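Local coordinates for protein xylulokinase (Brucella ovis, PDB 5VM1) that probably phosphorylates D-xylulose to D-xylulose 5-phosphate at the expense of ATP, as a member of the FGGY family of carbohydrate kinases, at residues 98-103 / 152-157; 164-167 / 173-176; 382-387 / 478-483. All blocks are in the same frame, centred on the assembly; numbering follows the deposited sequence.

Interaction 1. Residues 98-103 / 152-157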
loop_
_atom_site.group_PDB
_atom_site.type_symbol
_atom_site.label_atom_id
_atom_site.label_comp_id
_atom_site.label_asym_id
_atom_site.label_seq_id
_atom_site.Cartn_x
_atom_site.Cartn_y
_atom_site.Cartn_z
ATOM N N ARG A 98 -6.514 14.498 22.932
ATOM C CA ARG A 98 -5.067 14.673 23.021
ATOM C C ARG A 98 -4.335 13.375 22.663
ATOM O O ARG A 98 -4.785 12.268 22.996
ATOM C CB ARG A 98 -4.659 15.122 24.427
ATOM C CG ARG A 98 -4.963 16.564 24.732
ATOM C CD ARG A 98 -4.349 16.996 26.049
ATOM N NE ARG A 98 -5.341 17.109 27.121
ATOM C CZ ARG A 98 -5.412 16.292 28.171
ATOM N NH1 ARG A 98 -4.542 15.297 28.304
ATOM N NH2 ARG A 98 -6.343 16.476 29.095
ATOM N N VAL A 99 -3.177 13.520 22.019
ATOM C CA VAL A 99 -2.409 12.370 21.572
ATOM C C VAL A 99 -1.695 11.796 22.778
ATOM O O VAL A 99 -0.904 12.488 23.421
ATOM C CB VAL A 99 -1.406 12.748 20.477
ATOM C CG1 VAL A 99 -0.512 11.564 20.164
ATOM C CG2 VAL A 99 -2.149 13.172 19.216
ATOM N N LEU A 100 -1.986 10.537 23.092
ATOM C CA LEU A 100 -1.447 9.939 24.298
ATOM C C LEU A 100 0.001 9.510 24.103
ATOM O O LEU A 100 0.805 9.539 25.045
ATOM C CB LEU A 100 -2.301 8.748 24.701
ATOM C CG LEU A 100 -3.657 9.068 25.321
ATOM C CD1 LEU A 100 -4.595 7.899 25.123
ATOM C CD2 LEU A 100 -3.489 9.370 26.771
ATOM N N ARG A 101 0.346 9.085 22.903
ATOM C CA ARG A 101 1.695 8.637 22.610
ATOM C C ARG A 101 1.895 8.762 21.114
ATOM O O ARG A 101 0.908 8.816 20.361
ATOM C CB ARG A 101 1.900 7.188 23.068
ATOM C CG ARG A 101 1.191 6.226 22.165
ATOM C CD ARG A 101 1.566 4.826 22.443
ATOM N NE ARG A 101 2.944 4.624 22.882
ATOM C CZ ARG A 101 4.048 4.797 22.157
ATOM N NH1 ARG A 101 4.015 5.238 20.907
ATOM N NH2 ARG A 101 5.206 4.505 22.712
ATOM N N PRO A 102 3.139 8.846 20.648
ATOM C CA PRO A 102 3.350 8.920 19.200
ATOM C C PRO A 102 2.698 7.745 18.480
ATOM O O PRO A 102 2.546 6.646 19.023
ATOM C CB PRO A 102 4.881 8.917 19.052
ATOM C CG PRO A 102 5.420 8.751 20.415
ATOM C CD PRO A 102 4.370 9.118 21.391
ATOM N N CYS A 103 2.281 8.009 17.244
ATOM C CA CYS A 103 1.680 6.978 16.412
ATOM C C CYS A 103 2.676 5.848 16.106
ATOM O O CYS A 103 3.834 6.085 15.742
ATOM C CB CYS A 103 1.170 7.618 15.124
ATOM S SG CYS A 103 0.446 6.419 13.964
ATOM N N PHE A 152 -2.917 3.160 28.155
ATOM C CA PHE A 152 -4.022 2.347 27.666
ATOM C C PHE A 152 -5.323 2.689 28.394
ATOM O O PHE A 152 -6.398 2.712 27.782
ATOM C CB PHE A 152 -3.675 0.866 27.808
ATOM C CG PHE A 152 -4.640 -0.049 27.122
ATOM C CD1 PHE A 152 -4.590 -0.218 25.730
ATOM C CD2 PHE A 152 -5.579 -0.757 27.855
ATOM C CE1 PHE A 152 -5.491 -1.077 25.084
ATOM C CE2 PHE A 152 -6.472 -1.611 27.231
ATOM C CZ PHE A 152 -6.439 -1.772 25.842
ATOM N N ALA A 153 -5.239 2.994 29.691
ATOM C CA ALA A 153 -6.420 3.304 30.493
ATOM C C ALA A 153 -7.112 4.575 30.046
ATOM O O ALA A 153 -8.314 4.713 30.275
ATOM C CB ALA A 153 -6.030 3.434 31.967
ATOM N N ARG A 154 -6.384 5.486 29.399
ATOM C CA ARG A 154 -6.894 6.785 28.976
ATOM C C ARG A 154 -7.338 6.812 27.521
ATOM O O ARG A 154 -7.805 7.857 27.061
ATOM C CB ARG A 154 -5.834 7.872 29.194
ATOM C CG ARG A 154 -5.415 8.027 30.632
ATOM C CD ARG A 154 -4.682 9.328 30.798
ATOM N NE ARG A 154 -3.242 9.172 30.636
ATOM C CZ ARG A 154 -2.454 10.056 30.028
ATOM N NH1 ARG A 154 -2.976 11.162 29.497
ATOM N NH2 ARG A 154 -1.148 9.821 29.943
ATOM N N ILE A 155 -7.260 5.683 26.813
ATOM C CA ILE A 155 -7.648 5.633 25.409
ATOM C C ILE A 155 -9.160 5.823 25.264
ATOM O O ILE A 155 -9.968 5.010 25.729
ATOM C CB ILE A 155 -7.219 4.312 24.773
ATOM C CG1 ILE A 155 -5.702 4.197 24.722
ATOM C CG2 ILE A 155 -7.851 4.166 23.403
ATOM C CD1 ILE A 155 -5.264 2.894 24.178
ATOM N N ARG A 156 -9.552 6.859 24.534
ATOM C CA ARG A 156 -10.948 7.043 24.202
ATOM C C ARG A 156 -11.226 6.878 22.712
ATOM O O ARG A 156 -12.387 6.708 22.325
ATOM C CB ARG A 156 -11.436 8.415 24.713
ATOM C CG ARG A 156 -11.908 8.376 26.200
ATOM C CD ARG A 156 -13.053 7.334 26.450
ATOM N NE ARG A 156 -13.973 7.283 25.299
ATOM C CZ ARG A 156 -14.712 6.231 24.933
ATOM N NH1 ARG A 156 -14.678 5.097 25.631
ATOM N NH2 ARG A 156 -15.482 6.309 23.850
ATOM N N LYS A 157 -10.197 6.919 21.871
ATOM C CA LYS A 157 -10.347 6.698 20.443
ATOM C C LYS A 157 -9.027 6.150 19.879
ATOM O O LYS A 157 -7.945 6.575 20.297
ATOM C CB LYS A 157 -10.762 8.018 19.778
ATOM C CG LYS A 157 -11.399 7.890 18.418
ATOM C CD LYS A 157 -12.793 7.319 18.532
ATOM C CE LYS A 157 -13.628 8.012 19.626
ATOM N NZ LYS A 157 -15.079 7.726 19.455
#

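Interaction 2. Residues 164-167 / 173-176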
loop_
_atom_site.group_PDB
_atom_site.type_symbol
_atom_site.label_atom_id
_atom_site.label_comp_id
_atom_site.label_asym_id
_atom_site.label_seq_id
_atom_site.Cartn_x
_atom_site.Cartn_y
_atom_site.Cartn_z
ATOM N N TYR A 164 -6.814 10.749 11.705
ATOM C CA TYR A 164 -6.454 11.837 12.616
ATOM C C TYR A 164 -6.395 13.159 11.868
ATOM O O TYR A 164 -6.675 14.229 12.431
ATOM C CB TYR A 164 -5.102 11.595 13.298
ATOM C CG TYR A 164 -4.759 12.695 14.293
ATOM C CD1 TYR A 164 -5.250 12.654 15.600
ATOM C CD2 TYR A 164 -3.979 13.778 13.929
ATOM C CE1 TYR A 164 -4.957 13.660 16.519
ATOM C CE2 TYR A 164 -3.672 14.804 14.852
ATOM C CZ TYR A 164 -4.167 14.739 16.139
ATOM O OH TYR A 164 -3.879 15.738 17.054
ATOM N N LEU A 165 -5.894 13.115 10.640
ATOM C CA LEU A 165 -5.905 14.303 9.817
ATOM C C LEU A 165 -7.344 14.756 9.550
ATOM O O LEU A 165 -7.639 15.957 9.572
ATOM C CB LEU A 165 -5.116 14.023 8.542
ATOM C CG LEU A 165 -4.538 15.224 7.786
ATOM C CD1 LEU A 165 -3.480 15.991 8.577
ATOM C CD2 LEU A 165 -3.981 14.734 6.475
ATOM N N ARG A 166 -8.261 13.803 9.328
ATOM C CA ARG A 166 -9.664 14.150 9.127
ATOM C C ARG A 166 -10.261 14.756 10.393
ATOM O O ARG A 166 -11.175 15.592 10.315
ATOM C CB ARG A 166 -10.474 12.923 8.680
ATOM C CG ARG A 166 -11.982 13.206 8.436
ATOM C CD ARG A 166 -12.879 12.037 8.826
ATOM N NE ARG A 166 -12.380 10.797 8.234
ATOM C CZ ARG A 166 -12.434 10.483 6.937
ATOM N NH1 ARG A 166 -11.926 9.325 6.525
ATOM N NH2 ARG A 166 -12.993 11.302 6.054
ATOM N N LEU A 167 -9.800 14.302 11.565
ATOM C CA LEU A 167 -10.278 14.867 12.821
ATOM C C LEU A 167 -9.897 16.330 12.920
ATOM O O LEU A 167 -10.703 17.163 13.346
ATOM C CB LEU A 167 -9.691 14.105 14.005
ATOM C CG LEU A 167 -10.046 14.605 15.404
ATOM C CD1 LEU A 167 -11.539 14.494 15.682
ATOM C CD2 LEU A 167 -9.235 13.867 16.444
ATOM N N TYR A 173 -14.996 11.776 13.952
ATOM C CA TYR A 173 -14.242 10.522 14.035
ATOM C C TYR A 173 -14.802 9.567 12.982
ATOM O O TYR A 173 -15.804 8.899 13.215
ATOM C CB TYR A 173 -14.349 9.898 15.426
ATOM C CG TYR A 173 -13.998 10.781 16.603
ATOM C CD1 TYR A 173 -12.682 11.112 16.906
ATOM C CD2 TYR A 173 -14.998 11.280 17.416
ATOM C CE1 TYR A 173 -12.387 11.911 18.005
ATOM C CE2 TYR A 173 -14.720 12.075 18.491
ATOM C CZ TYR A 173 -13.424 12.393 18.786
ATOM O OH TYR A 173 -13.204 13.200 19.878
ATOM N N ILE A 174 -14.154 9.476 11.832
ATOM C CA ILE A 174 -14.640 8.648 10.736
ATOM C C ILE A 174 -13.447 7.985 10.057
ATOM O O ILE A 174 -12.381 8.596 9.916
ATOM C CB ILE A 174 -15.473 9.483 9.728
ATOM C CG1 ILE A 174 -16.763 10.013 10.373
ATOM C CG2 ILE A 174 -15.778 8.701 8.449
ATOM C CD1 ILE A 174 -17.499 11.000 9.478
ATOM N N SER A 175 -13.632 6.734 9.631
ATOM C CA SER A 175 -12.673 6.008 8.818
ATOM C C SER A 175 -13.397 5.333 7.662
ATOM O O SER A 175 -14.615 5.124 7.708
ATOM C CB SER A 175 -11.957 4.953 9.656
ATOM O OG SER A 175 -10.809 4.470 8.997
ATOM N N ASP A 176 -12.633 4.938 6.639
ATOM C CA ASP A 176 -13.182 4.238 5.484
ATOM C C ASP A 176 -12.906 2.742 5.606
ATOM O O ASP A 176 -12.111 2.304 6.432
ATOM C CB ASP A 176 -12.618 4.796 4.163
ATOM C CG ASP A 176 -11.247 4.205 3.802
ATOM O OD1 ASP A 176 -10.263 4.558 4.484
ATOM O OD2 ASP A 176 -11.140 3.423 2.829
#

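Interaction 3. Residues 382-387 / 478-483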
loop_
_atom_site.group_PDB
_atom_site.type_symbol
_atom_site.label_atom_id
_atom_site.label_comp_id
_atom_site.label_asym_id
_atom_site.label_seq_id
_atom_site.Cartn_x
_atom_site.Cartn_y
_atom_site.Cartn_z
ATOM N N ILE A 382 6.882 -12.573 -8.279
ATOM C CA ILE A 382 5.603 -12.027 -8.730
ATOM C C ILE A 382 4.724 -13.134 -9.314
ATOM O O ILE A 382 3.522 -13.186 -9.061
ATOM C CB ILE A 382 5.831 -10.895 -9.752
ATOM C CG1 ILE A 382 6.569 -9.723 -9.109
ATOM C CG2 ILE A 382 4.497 -10.402 -10.308
ATOM C CD1 ILE A 382 7.029 -8.723 -10.089
ATOM N N ARG A 383 5.306 -14.048 -10.082
ATOM C CA ARG A 383 4.514 -15.153 -10.618
ATOM C C ARG A 383 4.021 -16.071 -9.500
ATOM O O ARG A 383 2.921 -16.631 -9.588
ATOM C CB ARG A 383 5.318 -15.889 -11.704
ATOM C CG ARG A 383 5.382 -17.355 -11.629
ATOM C CD ARG A 383 4.683 -18.018 -12.767
ATOM N NE ARG A 383 5.494 -18.304 -13.957
ATOM C CZ ARG A 383 5.328 -19.406 -14.699
ATOM N NH1 ARG A 383 6.063 -19.623 -15.788
ATOM N NH2 ARG A 383 4.428 -20.318 -14.327
ATOM N N ASP A 384 4.825 -16.257 -8.453
ATOM C CA ASP A 384 4.315 -16.936 -7.269
ATOM C C ASP A 384 3.137 -16.175 -6.657
ATOM O O ASP A 384 2.166 -16.782 -6.181
ATOM C CB ASP A 384 5.427 -17.155 -6.237
ATOM C CG ASP A 384 6.141 -18.471 -6.429
ATOM O OD1 ASP A 384 5.578 -19.350 -7.135
ATOM O OD2 ASP A 384 7.224 -18.669 -5.826
ATOM N N ASN A 385 3.202 -14.846 -6.661
ATOM C CA ASN A 385 2.095 -14.069 -6.119
ATOM C C ASN A 385 0.837 -14.209 -6.975
ATOM O O ASN A 385 -0.264 -14.396 -6.441
ATOM C CB ASN A 385 2.516 -12.614 -5.962
ATOM C CG ASN A 385 3.206 -12.381 -4.649
ATOM O OD1 ASN A 385 2.711 -11.670 -3.763
ATOM N ND2 ASN A 385 4.339 -13.054 -4.482
ATOM N N LEU A 386 0.983 -14.130 -8.305
ATOM C CA LEU A 386 -0.167 -14.274 -9.191
ATOM C C LEU A 386 -0.832 -15.632 -9.008
ATOM O O LEU A 386 -2.065 -15.739 -9.052
ATOM C CB LEU A 386 0.250 -14.045 -10.647
ATOM C CG LEU A 386 -0.804 -14.220 -11.755
ATOM C CD1 LEU A 386 -0.561 -13.258 -12.911
ATOM C CD2 LEU A 386 -0.856 -15.625 -12.289
ATOM N N LEU A 387 -0.031 -16.680 -8.803
ATOM C CA LEU A 387 -0.589 -18.012 -8.569
ATOM C C LEU A 387 -1.406 -18.053 -7.274
ATOM O O LEU A 387 -2.446 -18.726 -7.211
ATOM C CB LEU A 387 0.524 -19.067 -8.564
ATOM C CG LEU A 387 1.211 -19.498 -9.881
ATOM C CD1 LEU A 387 2.170 -20.664 -9.669
ATOM C CD2 LEU A 387 0.264 -19.807 -11.024
ATOM N N GLN A 478 10.410 -23.042 -12.888
ATOM C CA GLN A 478 10.314 -24.286 -12.126
ATOM C C GLN A 478 11.561 -24.514 -11.269
ATOM O O GLN A 478 11.454 -24.974 -10.124
ATOM C CB GLN A 478 10.051 -25.462 -13.068
ATOM C CG GLN A 478 8.662 -25.400 -13.732
ATOM C CD GLN A 478 7.511 -25.552 -12.738
ATOM O OE1 GLN A 478 7.704 -25.997 -11.600
ATOM N NE2 GLN A 478 6.319 -25.110 -13.142
ATOM N N ARG A 479 12.744 -24.159 -11.789
ATOM C CA ARG A 479 13.965 -24.193 -10.987
ATOM C C ARG A 479 13.825 -23.317 -9.746
ATOM O O ARG A 479 14.053 -23.769 -8.619
ATOM C CB ARG A 479 15.143 -23.712 -11.838
ATOM C CG ARG A 479 16.310 -24.685 -12.034
ATOM C CD ARG A 479 16.780 -24.649 -13.496
ATOM N NE ARG A 479 17.158 -23.292 -13.899
ATOM C CZ ARG A 479 17.098 -22.828 -15.147
ATOM N NH1 ARG A 479 16.659 -23.618 -16.137
ATOM N NH2 ARG A 479 17.465 -21.562 -15.404
ATOM N N TYR A 480 13.359 -22.084 -9.932
ATOM C CA TYR A 480 13.170 -21.167 -8.814
ATOM C C TYR A 480 12.190 -21.740 -7.798
ATOM O O TYR A 480 12.384 -21.614 -6.582
ATOM C CB TYR A 480 12.685 -19.824 -9.370
ATOM C CG TYR A 480 12.182 -18.796 -8.378
ATOM C CD1 TYR A 480 10.884 -18.866 -7.858
ATOM C CD2 TYR A 480 12.977 -17.723 -8.014
ATOM C CE1 TYR A 480 10.415 -17.923 -6.974
ATOM C CE2 TYR A 480 12.521 -16.773 -7.124
ATOM C CZ TYR A 480 11.233 -16.872 -6.610
ATOM O OH TYR A 480 10.770 -15.909 -5.739
ATOM N N HIS A 481 11.122 -22.364 -8.287
ATOM C CA HIS A 481 10.090 -22.900 -7.410
ATOM C C HIS A 481 10.592 -24.106 -6.612
ATOM O O HIS A 481 10.231 -24.268 -5.440
ATOM C CB HIS A 481 8.861 -23.253 -8.241
ATOM C CG HIS A 481 7.658 -23.586 -7.421
ATOM N ND1 HIS A 481 6.908 -24.724 -7.622
ATOM C CD2 HIS A 481 7.063 -22.914 -6.407
ATOM C CE1 HIS A 481 5.909 -24.745 -6.760
ATOM N NE2 HIS A 481 5.983 -23.661 -6.008
ATOM N N ALA A 482 11.388 -24.990 -7.244
ATOM C CA ALA A 482 11.934 -26.174 -6.570
ATOM C C ALA A 482 12.989 -25.824 -5.525
ATOM O O ALA A 482 13.232 -26.621 -4.616
ATOM C CB ALA A 482 12.522 -27.148 -7.586
ATOM N N LEU A 483 13.640 -24.669 -5.646
ATOM C CA LEU A 483 14.642 -24.280 -4.667
ATOM C C LEU A 483 14.031 -24.011 -3.298
ATOM O O LEU A 483 14.703 -24.231 -2.281
ATOM C CB LEU A 483 15.409 -23.059 -5.159
ATOM C CG LEU A 483 16.722 -23.514 -5.794
ATOM C CD1 LEU A 483 17.417 -22.406 -6.566
ATOM C CD2 LEU A 483 17.628 -24.072 -4.720
HETATM O O HOH W 1 8.711 -16.607 -4.479
#

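Interaction 1. Residues 98-103 / 152-157
In the N-terminal domain of this actin-like ATPase fold, that of an FGGY kinase, L100 packs on R154 and I155 where helix 149-153 has run out and the chain heads into strand 157-159. L100 lies in the loop between strands 91-93 and 103-104. Just beyond the contact R156 and K157 form a classic beta bulge opposite L93, so strand 91-93 is the common neighbour of both segments.

The two methyls of L100 divide the work. CD2 lies over one face of the R154 guanidinium, displaced toward its rim, with L100 CD2 3.3 Å from R154 NH1 and 3.7 Å from R154 CB. The R154 chain bends at chi3 (-92°), which folds the guanidinium back over this methyl. L100 CD1 turns to the backbone instead, 3.7 Å from R154 O and 3.8 Å from I155 CA. I155, buried, also touches L92 of strand 91-93 and L141 of helix 137-147.

On the exposed side R98 NH1 stands 4.6 Å from R154 NH1; salt bridges from R98 to D94 and E96 probably soften this meeting of like charges. The apolar touch is L100 CD1 against I155 CG1 at 3.9 Å.

Interaction 2. Residues 164-167 / 173-176
Helix 161-170 turns back into strand 174-176 so tightly that L167 and Y173 come within 6.0 Å, CA to CA, while R166 and I174 stand 7.6 Å apart. This is a helix-turn-strand connection in the N-terminal domain of the actin-like ATPase fold, and strand 174-176 pairs in parallel with strand 210-212.

R166 carries the buried half of the contact. Its chain leaves the helix extended, with CG opposite the backbone N (chi1 -180°), then bends at chi2 and chi3 to cross I174 at about a right angle. R166 NE donates to I174 O over 2.8 Å, the N-H...O angle being 142°. The donor sits above the carbonyl plane, 54° out of it, and so is not on a lone pair. One guanidinium face is covered near its rim by a methyl, with I174 CG2 4.1 Å from R166 CZ. R166 NH1 forms a salt bridge with D163 and a hydrogen bond to G239 O, and NH2 bonds to A238 O, which ties helix 161-170 to strand 236-242.

D176, the N-cap of helix 177-180, forms a salt bridge with K162 and a hydrogen bond with S178, while S175 OG bonds to D163, the same carboxylate that holds R166. Nearer the surface, L167 and Y173 lie side by side and point the same way; Y173 OH is tied to D97. The L167 methyl CD1 meets the ring obliquely, 3.6 Å from Y173 CE1 and 3.8 Å from Y173 CD1.

Interaction 3. Residues 382-387 / 478-483
D384 faces Y480 and H481 where helix 367-390 meets helix 470-488, a helix-helix contact in the C-terminal half of this FGGY kinase. The nearest CA atoms of the two segments, those of D384 and H481, are 8.3 Å apart, and the contact is made by one carboxylate and two rings, with a water between D384 and Y480.

Along the first segment, R383, just before D384, reaches helix 470-488 one to two turns earlier in that helix, with a salt bridge from NH1 to D474 and a cation-pi interaction with Y477. D384 follows and points toward the partner helix. Its OD2 comes to the edge of the Y480 ring, in the ring plane, with D384 OD2 3.5 Å from Y480 CE1; the carboxylate and ring planes stand 51° apart. A water links D384 OD2 and Y480 OH, donating to D384 OD2 at 2.9 Å and lying, like that oxygen, at the ring edge; its distance to the hydroxyl is short and doubtful at this resolution. The tyrosine gets there by putting CG opposite its backbone N (chi1 169°), which sends the ring out from the helix toward D384. The other oxygen, OD1, accepts a hydrogen bond from Y477, so the buried carboxylate is held through both oxygens.

On the second helix, Y480 also meets the F380 ring at about 55°, while H481 touches Y349, which D384 touches too. The imidazole approaches the carboxylate obliquely: H481 CD2 lies 3.9 Å from D384 OD1.

How the interactions relate
Interactions 1 and 2 are neighbours in the N-terminal domain, their centres 15 Å apart, and they touch twice: V99 CG2 lies 3.8 Å from Y164 OH, and K157 CG lies 3.8 Å from Y173 CD1, beside a cation-pi pairing of the same two residues. Interaction 2 is nearer the predicted catalytic centre. The D176 side chain is about 8 Å from that of M87, a probable substrate-binding residue, and about 10 Å from that of D243, the predicted proton acceptor. Interaction 3 sits on the opposite side of the chain's centre, its nearest atoms about 22 Å from interaction 2 and about 25 Å from interaction 1, and away from the predicted substrate and catalytic residues.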